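Local coordinates for protein transcriptional regulator (Thermus thermophilus, PDB 2H0A) that probably controls gene expression as a CcpA-like repressor of the LacI family, in which effector binding to a periplasmic-binding-protein-like core modulates DNA binding, at residues L100-L104 and R259-L264; P115-I119 and F174-A178; D155-I159 and A170-F174. All coordinates share one frame; numbering follows the deposited sequence.

In the fold
All three contacts pack a helix against the same mixed sheet. Contact 1, centred about 10 Å from the centre of the chain, sets helix 99-109 against strand 257-265, which runs parallel to 92-96 and antiparallel to 227-230. The centres of contacts 2 and 3 each lie about 23 Å from that of contact 1 and about 5 Å from each other. They share helix 164-175 and Phe-174, which packs against the neighbouring strands 116-121 and 157-160. In chain order, helix 99-109 leads into strand 116-121, where contact 2 begins; strand 157-160 and helix 164-175 follow, and strand 257-265 returns last. Contact 1 thus ties distant parts of the chain together, while contacts 2 and 3 cover the sheet's edge.

Contact 1. Residues L100-L104 and R259-L264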
ATOM      1  N   LEU A 100      24.259   6.918   8.572  1.00 46.72           N
ATOM      2  CA  LEU A 100      24.478   6.944  10.002  1.00 46.29           C
ATOM      3  C   LEU A 100      23.115   6.436  10.461  1.00 47.39           C
ATOM      4  O   LEU A 100      22.086   6.779   9.867  1.00 49.09           O
ATOM      5  CB  LEU A 100      24.693   8.380  10.473  1.00 46.05           C
ATOM      6  CG  LEU A 100      24.741   8.608  11.982  1.00 45.50           C
ATOM      7  CD1 LEU A 100      26.053   8.082  12.534  1.00 47.50           C
ATOM      8  CD2 LEU A 100      24.602  10.082  12.276  1.00 45.66           C
ATOM      9  N   GLY A 101      23.073   5.627  11.505  1.00 46.05           N
ATOM     10  CA  GLY A 101      21.774   5.113  11.910  1.00 45.84           C
ATOM     11  C   GLY A 101      21.756   3.697  11.395  1.00 44.00           C
ATOM     12  O   GLY A 101      21.320   2.777  12.081  1.00 42.84           O
ATOM     13  N   GLY A 102      22.219   3.531  10.160  1.00 43.25           N
ATOM     14  CA  GLY A 102      22.339   2.202   9.609  1.00 42.40           C
ATOM     15  C   GLY A 102      23.491   1.680  10.449  1.00 41.85           C
ATOM     16  O   GLY A 102      23.527   0.520  10.858  1.00 40.89           O
ATOM     17  N   ARG A 103      24.427   2.586  10.732  1.00 42.27           N
ATOM     18  CA  ARG A 103      25.596   2.277  11.542  1.00 41.31           C
ATOM     19  C   ARG A 103      25.195   2.195  13.001  1.00 39.29           C
ATOM     20  O   ARG A 103      25.672   1.331  13.730  1.00 38.51           O
ATOM     21  CB  ARG A 103      26.681   3.342  11.364  1.00 43.08           C
ATOM     22  CG  ARG A 103      27.271   3.396   9.973  1.00 46.15           C
ATOM     23  CD  ARG A 103      28.643   4.037   9.989  1.00 49.31           C
ATOM     24  NE  ARG A 103      28.593   5.440  10.382  1.00 54.22           N
ATOM     25  CZ  ARG A 103      28.342   6.447   9.550  1.00 57.69           C
ATOM     26  NH1 ARG A 103      28.116   6.211   8.263  1.00 59.15           N
ATOM     27  NH2 ARG A 103      28.325   7.694  10.004  1.00 58.35           N
ATOM     28  N   LEU A 104      24.319   3.095  13.431  1.00 37.36           N
ATOM     29  CA  LEU A 104      23.868   3.063  14.813  1.00 37.13           C
ATOM     30  C   LEU A 104      23.212   1.702  15.054  1.00 36.83           C
ATOM     31  O   LEU A 104      23.358   1.109  16.124  1.00 38.17           O
ATOM     32  CB  LEU A 104      22.880   4.200  15.080  1.00 36.90           C
ATOM     33  CG  LEU A 104      23.418   5.635  14.970  1.00 36.44           C
ATOM     34  CD1 LEU A 104      22.278   6.639  15.109  1.00 35.28           C
ATOM     35  CD2 LEU A 104      24.465   5.867  16.034  1.00 34.11           C
ATOM     36  N   ARG A 259      20.822  18.939   7.244  1.00 40.88           N
ATOM     37  CA  ARG A 259      20.919  17.517   7.531  1.00 40.65           C
ATOM     38  C   ARG A 259      20.565  17.148   8.971  1.00 41.31           C
ATOM     39  O   ARG A 259      21.100  17.714   9.931  1.00 42.89           O
ATOM     40  CB  ARG A 259      22.339  17.049   7.188  1.00 40.28           C
ATOM     41  CG  ARG A 259      22.810  15.769   7.839  1.00 38.85           C
ATOM     42  CD  ARG A 259      24.281  15.531   7.489  1.00 39.90           C
ATOM     43  NE  ARG A 259      24.866  14.425   8.241  1.00 40.51           N
ATOM     44  CZ  ARG A 259      25.193  14.476   9.530  1.00 41.90           C
ATOM     45  NH1 ARG A 259      25.008  15.591  10.229  1.00 41.37           N
ATOM     46  NH2 ARG A 259      25.675  13.393  10.127  1.00 40.94           N
ATOM     47  N   PHE A 260      19.653  16.192   9.113  1.00 40.69           N
ATOM     48  CA  PHE A 260      19.228  15.728  10.423  1.00 41.48           C
ATOM     49  C   PHE A 260      19.918  14.407  10.746  1.00 41.94           C
ATOM     50  O   PHE A 260      20.438  13.746   9.853  1.00 43.31           O
ATOM     51  CB  PHE A 260      17.703  15.555  10.451  1.00 40.82           C
ATOM     52  CG  PHE A 260      16.945  16.851  10.559  1.00 39.95           C
ATOM     53  CD1 PHE A 260      16.937  17.763   9.508  1.00 38.35           C
ATOM     54  CD2 PHE A 260      16.242  17.164  11.722  1.00 39.99           C
ATOM     55  CE1 PHE A 260      16.237  18.967   9.610  1.00 37.52           C
ATOM     56  CE2 PHE A 260      15.536  18.371  11.835  1.00 38.91           C
ATOM     57  CZ  PHE A 260      15.534  19.270  10.780  1.00 36.91           C
ATOM     58  N   GLU A 261      19.939  14.032  12.022  1.00 42.50           N
ATOM     59  CA  GLU A 261      20.567  12.776  12.428  1.00 43.81           C
ATOM     60  C   GLU A 261      19.588  11.908  13.194  1.00 41.69           C
ATOM     61  O   GLU A 261      18.836  12.393  14.030  1.00 40.50           O
ATOM     62  CB  GLU A 261      21.797  13.012  13.322  1.00 46.85           C
ATOM     63  CG  GLU A 261      22.918  13.837  12.704  1.00 52.83           C
ATOM     64  CD  GLU A 261      24.184  13.849  13.567  1.00 56.92           C
ATOM     65  OE1 GLU A 261      24.067  13.958  14.810  1.00 57.76           O
ATOM     66  OE2 GLU A 261      25.298  13.763  12.999  1.00 58.16           O
ATOM     67  N   PRO A 262      19.586  10.601  12.914  1.00 41.09           N
ATOM     68  CA  PRO A 262      18.697   9.660  13.589  1.00 41.16           C
ATOM     69  C   PRO A 262      19.328   9.258  14.919  1.00 41.49           C
ATOM     70  O   PRO A 262      20.529   9.432  15.116  1.00 43.19           O
ATOM     71  CB  PRO A 262      18.624   8.509  12.601  1.00 41.02           C
ATOM     72  CG  PRO A 262      20.017   8.482  12.058  1.00 41.28           C
ATOM     73  CD  PRO A 262      20.315   9.942  11.817  1.00 41.65           C
ATOM     74  N   VAL A 263      18.532   8.724  15.831  1.00 40.66           N
ATOM     75  CA  VAL A 263      19.068   8.336  17.124  1.00 41.49           C
ATOM     76  C   VAL A 263      18.455   7.027  17.590  1.00 40.85           C
ATOM     77  O   VAL A 263      17.272   6.772  17.374  1.00 40.80           O
ATOM     78  CB  VAL A 263      18.796   9.440  18.186  1.00 42.72           C
ATOM     79  CG1 VAL A 263      17.297   9.603  18.391  1.00 43.31           C
ATOM     80  CG2 VAL A 263      19.480   9.098  19.498  1.00 42.56           C
ATOM     81  N   LEU A 264      19.266   6.200  18.234  1.00 40.18           N
ATOM     82  CA  LEU A 264      18.794   4.919  18.732  1.00 39.74           C
ATOM     83  C   LEU A 264      17.944   5.127  19.970  1.00 38.99           C
ATOM     84  O   LEU A 264      18.309   5.888  20.866  1.00 40.32           O
ATOM     85  CB  LEU A 264      19.979   4.025  19.103  1.00 41.19           C
ATOM     86  CG  LEU A 264      19.816   2.503  19.261  1.00 41.71           C
ATOM     87  CD1 LEU A 264      20.861   2.006  20.251  1.00 40.34           C
ATOM     88  CD2 LEU A 264      18.444   2.132  19.757  1.00 41.35           C
TER
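Arg-259 and Leu-100 meet where strand 257-265 of this periplasmic-binding-protein-like fold passes over the first turn of helix 99-109. Atom NH2 of Arg-259 lies 4.1 Å from CD2 of Leu-100, a glancing contact, for the guanidinium is engaged by acids: NH2 forms salt bridges with Glu-261 and with Asp-97, whose OD1 also accepts a bond from the N of Leu-100. Glu-261 offers OE2 to Arg-259 NH2 at 2.9 Å through its anti lone pair, the acceptor standing 18° out of the guanidinium plane. The aliphatic part of this glutamate lies obliquely across the leucine, with CG 4.1 Å from Leu-100 CD2. Pro-262 suits the break in the strand because it has no N-H to satisfy and presents a compact apolar ring. Its CG sits 3.5 Å from the O of Leu-100 and 3.8 Å from the CA of Gly-101. A beta carbon on Gly-101 would collide with that CG and, at the positive phi of 103°, also with the carbonyl before it. Leu-104, a turn further along the helix, meets Pro-262 next: its CD1 lies 4.2 Å from Pro-262 CG. With CG anti to its carbonyl carbon (chi1 -65°), this leucine turns CD1 over the Pro-262 backbone and onward to Val-263, where the strand resumes beside Ala-230. Leu-264 then points back toward the helix, its N 4.4 Å from Leu-104 CD1.

Contact 2. Residues P115-I119 and F174-A178; sequences PIFAI and FLEKA
Phe-117 and Phe-174 lay their side chains past each other in opposite directions, each putting its CB over the middle of the other's ring. The CB of Phe-117 stands 3.5 Å from the centroid of the Phe-174 ring, and the CB of Phe-174 is 3.8 Å from the centroid of the Phe-117 ring, both nearly on the ring normal. These are reciprocal CH-pi contacts. The ring planes meet at 31° with centroids 4.5 Å apart, so the pair is oblique rather than a true stack. Around this pair the rings are met at their edges. Ala-178 CB lies in the plane of the Phe-117 ring, 3.9 Å from its CZ, and its small methyl also reaches Pro-115 CG at 3.6 Å. At the rim of Phe-174, Ile-119 CG1 comes within 3.8 Å of CZ. In both phenylalanines CG is anti to the carbonyl carbon (chi1 -61° in Phe-117, -53° in Phe-174), which turns the rings into the space between strand and helix. Further out, Phe-117 is fixed by backbone bonds to Asn-183 and Phe-185, while Val-184 touches both Ile-119 and Phe-174. An alanine at Phe-174 would remove the ring and is likely to leave a gap under Phe-117 CB and beside Ile-119 CG1, with the Phe-117 ring freer to turn. This is helix-on-sheet packing of an alpha/beta, periplasmic-binding-protein-like domain: carbon meets carbon almost throughout, so the C-terminal part of helix 164-175 packs on strand 116-121 by shape and burial of apolar surface, without directional polar bonds between the segments.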
ATOM      1  N   PRO A 115      22.984 -14.877  15.534  1.00 41.46           N
ATOM      2  CA  PRO A 115      23.165 -14.274  14.207  1.00 39.89           C
ATOM      3  C   PRO A 115      22.289 -13.054  13.945  1.00 38.43           C
ATOM      4  O   PRO A 115      21.136 -12.990  14.358  1.00 38.69           O
ATOM      5  CB  PRO A 115      22.843 -15.423  13.264  1.00 39.86           C
ATOM      6  CG  PRO A 115      21.814 -16.182  14.036  1.00 41.64           C
ATOM      7  CD  PRO A 115      22.420 -16.230  15.403  1.00 40.43           C
ATOM      8  N   ILE A 116      22.851 -12.089  13.238  1.00 37.29           N
ATOM      9  CA  ILE A 116      22.155 -10.860  12.919  1.00 36.55           C
ATOM     10  C   ILE A 116      21.591 -10.888  11.494  1.00 36.63           C
ATOM     11  O   ILE A 116      22.322 -11.135  10.525  1.00 36.02           O
ATOM     12  CB  ILE A 116      23.111  -9.673  13.065  1.00 35.24           C
ATOM     13  CG1 ILE A 116      23.650  -9.631  14.499  1.00 34.08           C
ATOM     14  CG2 ILE A 116      22.402  -8.390  12.678  1.00 35.32           C
ATOM     15  CD1 ILE A 116      24.847  -8.722  14.693  1.00 32.57           C
ATOM     16  N   PHE A 117      20.286 -10.649  11.381  1.00 35.05           N
ATOM     17  CA  PHE A 117      19.608 -10.636  10.091  1.00 34.32           C
ATOM     18  C   PHE A 117      19.102  -9.231   9.829  1.00 35.31           C
ATOM     19  O   PHE A 117      18.965  -8.425  10.749  1.00 35.82           O
ATOM     20  CB  PHE A 117      18.408 -11.588  10.077  1.00 31.88           C
ATOM     21  CG  PHE A 117      18.758 -13.027  10.306  1.00 29.17           C
ATOM     22  CD1 PHE A 117      18.886 -13.528  11.593  1.00 28.15           C
ATOM     23  CD2 PHE A 117      18.953 -13.886   9.229  1.00 29.37           C
ATOM     24  CE1 PHE A 117      19.197 -14.855  11.811  1.00 29.76           C
ATOM     25  CE2 PHE A 117      19.266 -15.220   9.434  1.00 30.60           C
ATOM     26  CZ  PHE A 117      19.389 -15.706  10.733  1.00 30.91           C
ATOM     27  N   ALA A 118      18.808  -8.950   8.568  1.00 35.90           N
ATOM     28  CA  ALA A 118      18.311  -7.646   8.179  1.00 36.84           C
ATOM     29  C   ALA A 118      17.194  -7.776   7.149  1.00 37.48           C
ATOM     30  O   ALA A 118      17.161  -8.726   6.353  1.00 35.94           O
ATOM     31  CB  ALA A 118      19.447  -6.806   7.618  1.00 36.09           C
ATOM     32  N   ILE A 119      16.275  -6.817   7.180  1.00 39.23           N
ATOM     33  CA  ILE A 119      15.161  -6.794   6.248  1.00 41.22           C
ATOM     34  C   ILE A 119      15.310  -5.537   5.397  1.00 43.27           C
ATOM     35  O   ILE A 119      15.447  -4.430   5.923  1.00 43.59           O
ATOM     36  CB  ILE A 119      13.791  -6.772   6.985  1.00 40.02           C
ATOM     37  CG1 ILE A 119      13.707  -7.941   7.969  1.00 40.72           C
ATOM     38  CG2 ILE A 119      12.651  -6.886   5.978  1.00 39.55           C
ATOM     39  CD1 ILE A 119      12.410  -8.027   8.718  1.00 41.38           C
ATOM     40  N   PHE A 174      14.084 -16.304   8.471  1.00 40.23           N
ATOM     41  CA  PHE A 174      15.255 -16.361   9.327  1.00 37.84           C
ATOM     42  C   PHE A 174      15.227 -17.559  10.279  1.00 38.89           C
ATOM     43  O   PHE A 174      16.264 -18.145  10.587  1.00 38.89           O
ATOM     44  CB  PHE A 174      15.363 -15.091  10.163  1.00 36.16           C
ATOM     45  CG  PHE A 174      15.326 -13.816   9.365  1.00 36.47           C
ATOM     46  CD1 PHE A 174      16.022 -13.698   8.167  1.00 35.41           C
ATOM     47  CD2 PHE A 174      14.675 -12.691   9.872  1.00 35.63           C
ATOM     48  CE1 PHE A 174      16.081 -12.478   7.493  1.00 34.24           C
ATOM     49  CE2 PHE A 174      14.728 -11.471   9.208  1.00 34.02           C
ATOM     50  CZ  PHE A 174      15.434 -11.362   8.019  1.00 34.07           C
ATOM     51  N   LEU A 175      14.040 -17.921  10.753  1.00 39.37           N
ATOM     52  CA  LEU A 175      13.909 -19.027  11.687  1.00 40.19           C
ATOM     53  C   LEU A 175      14.306 -20.379  11.128  1.00 41.42           C
ATOM     54  O   LEU A 175      14.596 -21.295  11.895  1.00 41.97           O
ATOM     55  CB  LEU A 175      12.491 -19.093  12.243  1.00 40.60           C
ATOM     56  CG  LEU A 175      12.166 -17.946  13.208  1.00 43.90           C
ATOM     57  CD1 LEU A 175      10.690 -17.968  13.555  1.00 43.12           C
ATOM     58  CD2 LEU A 175      13.026 -18.059  14.468  1.00 43.14           C
ATOM     59  N   GLU A 176      14.318 -20.531   9.806  1.00 42.41           N
ATOM     60  CA  GLU A 176      14.726 -21.813   9.252  1.00 43.91           C
ATOM     61  C   GLU A 176      16.240 -21.826   9.034  1.00 43.64           C
ATOM     62  O   GLU A 176      16.835 -22.858   8.713  1.00 42.35           O
ATOM     63  CB  GLU A 176      13.950 -22.148   7.966  1.00 44.72           C
ATOM     64  CG  GLU A 176      13.581 -20.985   7.072  1.00 48.82           C
ATOM     65  CD  GLU A 176      12.616 -21.386   5.945  1.00 51.48           C
ATOM     66  OE1 GLU A 176      11.538 -21.951   6.246  1.00 48.57           O
ATOM     67  OE2 GLU A 176      12.935 -21.128   4.758  1.00 53.11           O
ATOM     68  N   LYS A 177      16.855 -20.668   9.257  1.00 43.33           N
ATOM     69  CA  LYS A 177      18.301 -20.508   9.128  1.00 42.91           C
ATOM     70  C   LYS A 177      18.969 -20.489  10.511  1.00 42.33           C
ATOM     71  O   LYS A 177      20.164 -20.753  10.636  1.00 41.55           O
ATOM     72  CB  LYS A 177      18.640 -19.202   8.395  1.00 42.88           C
ATOM     73  CG  LYS A 177      18.425 -19.226   6.892  1.00 45.01           C
ATOM     74  CD  LYS A 177      18.852 -17.897   6.266  1.00 47.84           C
ATOM     75  CE  LYS A 177      18.562 -17.820   4.758  1.00 49.86           C
ATOM     76  NZ  LYS A 177      19.492 -18.619   3.902  1.00 51.93           N
ATOM     77  N   ALA A 178      18.192 -20.175  11.543  1.00 41.34           N
ATOM     78  CA  ALA A 178      18.731 -20.107  12.892  1.00 40.72           C
ATOM     79  C   ALA A 178      17.668 -20.199  13.977  1.00 41.02           C
ATOM     80  O   ALA A 178      16.509 -19.844  13.779  1.00 40.68           O
ATOM     81  CB  ALA A 178      19.523 -18.812  13.061  1.00 39.45           C
TER

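Contact 3. Residues D155-I159 and A170-F174; sequences DRLYI and ALRHF
Tyr-158 of strand 157-160 packs on Phe-174, Ala-170 and His-173 of helix 164-175, and its atoms can be followed outward one by one. Its CB rests 3.6 Å from CE1 of Phe-174, an atom that also lies 3.8 Å from the O of Arg-156. Because CG is anti to the backbone N (chi1 -167°), the ring lies along the helix, with Ala-170 and His-173 both on its helix-facing side. CD2 lies 3.4 Å from Ala-170 CB, and the CA of Ala-170 sits over the ring face, 3.9 Å from its centroid and displaced toward the rim, in a CH-pi contact. The small methyl of Ala-170 lets the ring come close to the helix backbone. From the same side of the ring plane His-173 meets the CD1 and CE1 atoms obliquely: Tyr-158 CD1 approaches CD2 of the imidazole at 3.4 Å, and CE1 lies above the imidazole face near its rim, 3.6 Å from the CB of His-173. The ring planes stand at 42°. At the tip the hydroxyl passes beyond this helix to Arg-168 of the second subunit, with which it makes a weak hydrogen bond, so an amphipathic tyrosine suits a place that is apolar at its base and polar at its end. Strand and helix run nearly antiparallel, at 148°, with axes 9.2 Å apart. Strand 157-160, helix 164-175 and strand 182-185 follow in sequence, and the two strands lie parallel on opposite sides of strand 116-121, which is the beta-alpha-beta crossover of a Rossmann-like sheet.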
ATOM      1  N   ASP A 155      23.203 -13.838   2.856  1.00 47.58           N
ATOM      2  CA  ASP A 155      22.437 -15.034   3.186  1.00 48.45           C
ATOM      3  C   ASP A 155      21.661 -14.830   4.487  1.00 46.53           C
ATOM      4  O   ASP A 155      20.951 -15.724   4.940  1.00 47.13           O
ATOM      5  CB  ASP A 155      23.351 -16.253   3.310  1.00 52.23           C
ATOM      6  CG  ASP A 155      24.159 -16.248   4.591  1.00 57.45           C
ATOM      7  OD1 ASP A 155      24.973 -15.317   4.775  1.00 59.98           O
ATOM      8  OD2 ASP A 155      23.976 -17.176   5.417  1.00 60.12           O
ATOM      9  N   ARG A 156      21.810 -13.655   5.089  1.00 43.80           N
ATOM     10  CA  ARG A 156      21.099 -13.324   6.322  1.00 41.50           C
ATOM     11  C   ARG A 156      20.239 -12.097   6.072  1.00 40.44           C
ATOM     12  O   ARG A 156      19.748 -11.456   6.995  1.00 39.92           O
ATOM     13  CB  ARG A 156      22.081 -13.073   7.474  1.00 40.03           C
ATOM     14  CG  ARG A 156      22.548 -14.356   8.130  1.00 39.23           C
ATOM     15  CD  ARG A 156      23.568 -14.116   9.212  1.00 38.44           C
ATOM     16  NE  ARG A 156      24.824 -13.642   8.652  1.00 38.45           N
ATOM     17  CZ  ARG A 156      25.480 -12.579   9.103  1.00 40.40           C
ATOM     18  NH1 ARG A 156      24.994 -11.883  10.129  1.00 39.88           N
ATOM     19  NH2 ARG A 156      26.602 -12.197   8.510  1.00 38.68           N
ATOM     20  N   LEU A 157      20.063 -11.793   4.792  1.00 39.87           N
ATOM     21  CA  LEU A 157      19.259 -10.666   4.347  1.00 40.73           C
ATOM     22  C   LEU A 157      17.935 -11.155   3.776  1.00 42.12           C
ATOM     23  O   LEU A 157      17.843 -12.266   3.254  1.00 43.65           O
ATOM     24  CB  LEU A 157      19.990  -9.898   3.251  1.00 39.64           C
ATOM     25  CG  LEU A 157      19.216  -8.751   2.612  1.00 36.51           C
ATOM     26  CD1 LEU A 157      19.129  -7.591   3.590  1.00 37.10           C
ATOM     27  CD2 LEU A 157      19.906  -8.319   1.351  1.00 34.68           C
ATOM     28  N   TYR A 158      16.907 -10.321   3.882  1.00 42.25           N
ATOM     29  CA  TYR A 158      15.610 -10.670   3.332  1.00 40.73           C
ATOM     30  C   TYR A 158      15.041  -9.430   2.690  1.00 41.02           C
ATOM     31  O   TYR A 158      15.032  -8.359   3.289  1.00 40.96           O
ATOM     32  CB  TYR A 158      14.650 -11.158   4.411  1.00 40.35           C
ATOM     33  CG  TYR A 158      13.409 -11.819   3.843  1.00 40.59           C
ATOM     34  CD1 TYR A 158      13.441 -13.133   3.390  1.00 38.91           C
ATOM     35  CD2 TYR A 158      12.203 -11.128   3.763  1.00 41.32           C
ATOM     36  CE1 TYR A 158      12.312 -13.742   2.882  1.00 38.11           C
ATOM     37  CE2 TYR A 158      11.066 -11.732   3.251  1.00 40.69           C
ATOM     38  CZ  TYR A 158      11.126 -13.039   2.814  1.00 40.02           C
ATOM     39  OH  TYR A 158       9.991 -13.644   2.312  1.00 40.91           O
ATOM     40  N   ILE A 159      14.574  -9.580   1.460  1.00 41.63           N
ATOM     41  CA  ILE A 159      13.998  -8.465   0.734  1.00 41.80           C
ATOM     42  C   ILE A 159      12.486  -8.659   0.650  1.00 41.65           C
ATOM     43  O   ILE A 159      12.005  -9.757   0.354  1.00 42.14           O
ATOM     44  CB  ILE A 159      14.600  -8.378  -0.688  1.00 42.02           C
ATOM     45  CG1 ILE A 159      16.131  -8.397  -0.598  1.00 41.06           C
ATOM     46  CG2 ILE A 159      14.127  -7.106  -1.378  1.00 40.67           C
ATOM     47  CD1 ILE A 159      16.834  -8.504  -1.932  1.00 37.96           C
ATOM     48  N   ALA A 170       9.512 -12.611   6.731  1.00 32.21           N
ATOM     49  CA  ALA A 170      10.950 -12.582   6.996  1.00 32.07           C
ATOM     50  C   ALA A 170      11.397 -13.338   8.249  1.00 32.66           C
ATOM     51  O   ALA A 170      12.313 -14.146   8.190  1.00 32.27           O
ATOM     52  CB  ALA A 170      11.437 -11.138   7.056  1.00 31.75           C
ATOM     53  N   LEU A 171      10.767 -13.079   9.386  1.00 34.44           N
ATOM     54  CA  LEU A 171      11.146 -13.788  10.602  1.00 38.03           C
ATOM     55  C   LEU A 171      11.017 -15.296  10.358  1.00 40.61           C
ATOM     56  O   LEU A 171      11.839 -16.091  10.813  1.00 39.99           O
ATOM     57  CB  LEU A 171      10.248 -13.372  11.768  1.00 37.69           C
ATOM     58  CG  LEU A 171      10.491 -14.125  13.081  1.00 38.67           C
ATOM     59  CD1 LEU A 171      11.909 -13.859  13.561  1.00 36.66           C
ATOM     60  CD2 LEU A 171       9.478 -13.696  14.131  1.00 38.14           C
ATOM     61  N   ARG A 172       9.972 -15.677   9.635  1.00 44.09           N
ATOM     62  CA  ARG A 172       9.725 -17.073   9.315  1.00 47.57           C
ATOM     63  C   ARG A 172      10.901 -17.601   8.489  1.00 46.30           C
ATOM     64  O   ARG A 172      11.323 -18.752   8.644  1.00 43.99           O
ATOM     65  CB  ARG A 172       8.420 -17.188   8.524  1.00 52.25           C
ATOM     66  CG  ARG A 172       7.354 -18.038   9.177  1.00 61.62           C
ATOM     67  CD  ARG A 172       7.704 -19.517   9.099  1.00 71.78           C
ATOM     68  NE  ARG A 172       6.585 -20.364   9.521  1.00 80.32           N
ATOM     69  CZ  ARG A 172       6.613 -21.695   9.536  1.00 83.70           C
ATOM     70  NH1 ARG A 172       7.706 -22.349   9.152  1.00 85.94           N
ATOM     71  NH2 ARG A 172       5.542 -22.375   9.930  1.00 84.20           N
ATOM     72  N   HIS A 173      11.420 -16.740   7.615  1.00 45.00           N
ATOM     73  CA  HIS A 173      12.549 -17.078   6.758  1.00 44.53           C
ATOM     74  C   HIS A 173      13.817 -17.264   7.590  1.00 43.75           C
ATOM     75  O   HIS A 173      14.536 -18.255   7.437  1.00 43.95           O
ATOM     76  CB  HIS A 173      12.780 -15.967   5.734  1.00 45.69           C
ATOM     77  CG  HIS A 173      13.950 -16.214   4.842  1.00 47.89           C
ATOM     78  ND1 HIS A 173      13.941 -17.174   3.853  1.00 50.23           N
ATOM     79  CD2 HIS A 173      15.184 -15.660   4.816  1.00 49.83           C
ATOM     80  CE1 HIS A 173      15.119 -17.199   3.257  1.00 50.36           C
ATOM     81  NE2 HIS A 173      15.892 -16.290   3.823  1.00 51.34           N
ATOM     82  N   PHE A 174      14.084 -16.304   8.471  1.00 40.23           N
ATOM     83  CA  PHE A 174      15.255 -16.361   9.327  1.00 37.84           C
ATOM     84  C   PHE A 174      15.227 -17.559  10.279  1.00 38.89           C
ATOM     85  O   PHE A 174      16.264 -18.145  10.587  1.00 38.89           O
ATOM     86  CB  PHE A 174      15.363 -15.091  10.163  1.00 36.16           C
ATOM     87  CG  PHE A 174      15.326 -13.816   9.365  1.00 36.47           C
ATOM     88  CD1 PHE A 174      16.022 -13.698   8.167  1.00 35.41           C
ATOM     89  CD2 PHE A 174      14.675 -12.691   9.872  1.00 35.63           C
ATOM     90  CE1 PHE A 174      16.081 -12.478   7.493  1.00 34.24           C
ATOM     91  CE2 PHE A 174      14.728 -11.471   9.208  1.00 34.02           C
ATOM     92  CZ  PHE A 174      15.434 -11.362   8.019  1.00 34.07           C
TER